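Local coordinates for 35 kDa hemin binding protein (Porphyromonas gingivalis, PDB 5Y1A) that probably binds hemin and carries a thioredoxin domain joined to an immunoglobulin-like beta-sandwich domain, as a cargo protein of the type IX secretion system, at residues A[109-113]-A[114-118]. Numbering follows the deposited sequence.
Sequences TFSVC and RMEKK
Glu-116 folds its carboxylate back onto the end of the strand it has just left, a clear example of a side chain bracing the strand end beside a tight turn. Both oxygens are engaged, each met on its syn side: OE2 takes the backbone N-H of Val-112 in a nearly straight bond (N to OE2 2.8 Å, 174° at the hydrogen), while OE1 accepts from Ser-111 OG at 2.7 Å, 21° out of the carboxylate plane. The bend at chi2 (84°) turns the carboxylate back to the strand, and Ser-111 holds OG anti to its backbone N, beside its carbonyl carbon, where OE1 meets it. These two bonds limit rotation of the buried carboxylate; a water within hydrogen-bonding distance of OE2 and Phe-110 O probably shares its protons among these and other acceptors. The turn itself is closed by Met-115 N, which reaches Val-112 O at 2.9 Å from above the carbonyl plane; Cys-113 and Arg-114 have left-handed backbones, a turn of type I' or III'. Met-115 CG sits 3.0 Å from Val-112 O, and its chain runs beside Val-112, pointing the same way, with SD 3.9 Å from Val-112 CG1. A second water links Ser-111 O to Arg-114 N. Arg-114 extends away to a salt bridge with Glu-41. In the thioredoxin domain, strand 109-112 pairs antiparallel with strand 34-44, and helix 127-138 packs on Phe-110 and Val-112. Arg-114 against Phe-250 and His-252 of strand 245-252, and hydrogen bonds from Cys-113 to Ile-263 and Glu-116 O to His-261, place the turn where this sheet meets the beta-sandwich.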
loop_
_atom_site.group_PDB
_atom_site.type_symbol
_atom_site.label_atom_id
_atom_site.label_comp_id
_atom_site.label_asym_id
_atom_site.label_seq_id
_atom_site.Cartn_x
_atom_site.Cartn_y
_atom_site.Cartn_z
ATOM N N THR A 109 18.837 5.705 -2.956
ATOM C CA THR A 109 18.606 7.132 -3.033
ATOM C C THR A 109 17.157 7.354 -2.610
ATOM O O THR A 109 16.407 6.399 -2.398
ATOM C CB THR A 109 18.848 7.687 -4.494
ATOM O OG1 THR A 109 18.258 6.803 -5.459
ATOM C CG2 THR A 109 20.335 7.838 -4.798
ATOM N N PHE A 110 16.767 8.616 -2.438
ATOM C CA PHE A 110 15.386 8.905 -2.061
ATOM C C PHE A 110 14.962 10.287 -2.491
ATOM O O PHE A 110 15.800 11.156 -2.744
ATOM C CB PHE A 110 15.094 8.675 -0.561
ATOM C CG PHE A 110 15.440 9.849 0.388
ATOM C CD1 PHE A 110 14.557 10.159 1.437
ATOM C CD2 PHE A 110 16.620 10.584 0.268
ATOM C CE1 PHE A 110 14.844 11.187 2.349
ATOM C CE2 PHE A 110 16.909 11.640 1.189
ATOM C CZ PHE A 110 16.025 11.905 2.231
ATOM N N SER A 111 13.648 10.447 -2.561
ATOM C CA SER A 111 13.010 11.709 -2.908
ATOM C C SER A 111 12.075 12.138 -1.768
ATOM O O SER A 111 11.278 11.311 -1.264
ATOM C CB SER A 111 12.200 11.516 -4.183
ATOM O OG SER A 111 11.402 12.652 -4.439
ATOM N N VAL A 112 12.161 13.420 -1.398
ATOM C CA VAL A 112 11.264 14.013 -0.400
ATOM C C VAL A 112 10.115 14.738 -1.112
ATOM O O VAL A 112 10.328 15.783 -1.738
ATOM C CB VAL A 112 12.011 15.002 0.551
ATOM C CG1 VAL A 112 11.036 15.512 1.618
ATOM C CG2 VAL A 112 13.172 14.274 1.238
ATOM N N CYS A 113 8.919 14.144 -1.048
ATOM C CA CYS A 113 7.720 14.705 -1.663
ATOM C C CYS A 113 7.926 15.077 -3.139
ATOM O O CYS A 113 7.324 16.047 -3.600
ATOM C CB CYS A 113 7.241 15.958 -0.903
ATOM S SG CYS A 113 6.821 15.656 0.836
ATOM N N ARG A 114 8.777 14.327 -3.859
ATOM C CA ARG A 114 9.116 14.633 -5.265
ATOM C C ARG A 114 9.456 16.096 -5.490
ATOM O O ARG A 114 9.127 16.680 -6.539
ATOM C CB ARG A 114 7.955 14.225 -6.198
ATOM C CG ARG A 114 7.572 12.720 -6.036
ATOM C CD ARG A 114 6.359 12.381 -6.896
ATOM N NE ARG A 114 6.013 10.966 -6.715
ATOM C CZ ARG A 114 5.028 10.335 -7.350
ATOM N NH1 ARG A 114 4.232 10.993 -8.218
ATOM N NH2 ARG A 114 4.818 9.044 -7.102
ATOM N N MET A 115 10.117 16.702 -4.509
ATOM C CA MET A 115 10.373 18.131 -4.577
ATOM C C MET A 115 11.612 18.456 -5.408
ATOM O O MET A 115 11.811 19.612 -5.843
ATOM C CB MET A 115 10.428 18.746 -3.159
ATOM C CG MET A 115 11.658 18.454 -2.350
ATOM S SD MET A 115 11.388 18.782 -0.552
ATOM C CE MET A 115 9.857 19.634 -0.553
ATOM N N GLU A 116 12.436 17.444 -5.652
ATOM C CA GLU A 116 13.669 17.624 -6.438
ATOM C C GLU A 116 13.399 17.783 -7.932
ATOM O O GLU A 116 12.614 17.016 -8.512
ATOM C CB GLU A 116 14.640 16.460 -6.199
ATOM C CG GLU A 116 14.968 16.193 -4.699
ATOM C CD GLU A 116 13.910 15.306 -3.984
ATOM O OE1 GLU A 116 12.933 14.881 -4.643
ATOM O OE2 GLU A 116 14.064 15.021 -2.768
ATOM N N LYS A 117 14.090 18.739 -8.561
ATOM C CA LYS A 117 14.109 18.804 -10.039
ATOM C C LYS A 117 14.982 17.676 -10.558
ATOM O O LYS A 117 15.873 17.223 -9.860
ATOM C CB LYS A 117 14.655 20.162 -10.536
ATOM C CG LYS A 117 13.820 21.327 -10.043
ATOM C CD LYS A 117 13.659 22.426 -11.078
ATOM C CE LYS A 117 12.718 23.495 -10.548
ATOM N NZ LYS A 117 11.737 22.960 -9.538
ATOM N N LYS A 118 14.735 17.234 -11.782
ATOM C CA LYS A 118 15.492 16.136 -12.370
ATOM C C LYS A 118 16.964 16.476 -12.327
ATOM O O LYS A 118 17.355 17.562 -12.735
ATOM C CB LYS A 118 15.078 15.891 -13.817
ATOM C CG LYS A 118 15.631 14.579 -14.346
ATOM C CD LYS A 118 14.909 14.152 -15.612
ATOM C CE LYS A 118 15.334 12.743 -16.004
ATOM N NZ LYS A 118 14.559 12.247 -17.157
HETATM O O HOH W 1 16.367 13.680 -1.725
HETATM O O HOH W 2 8.732 11.489 -2.792
#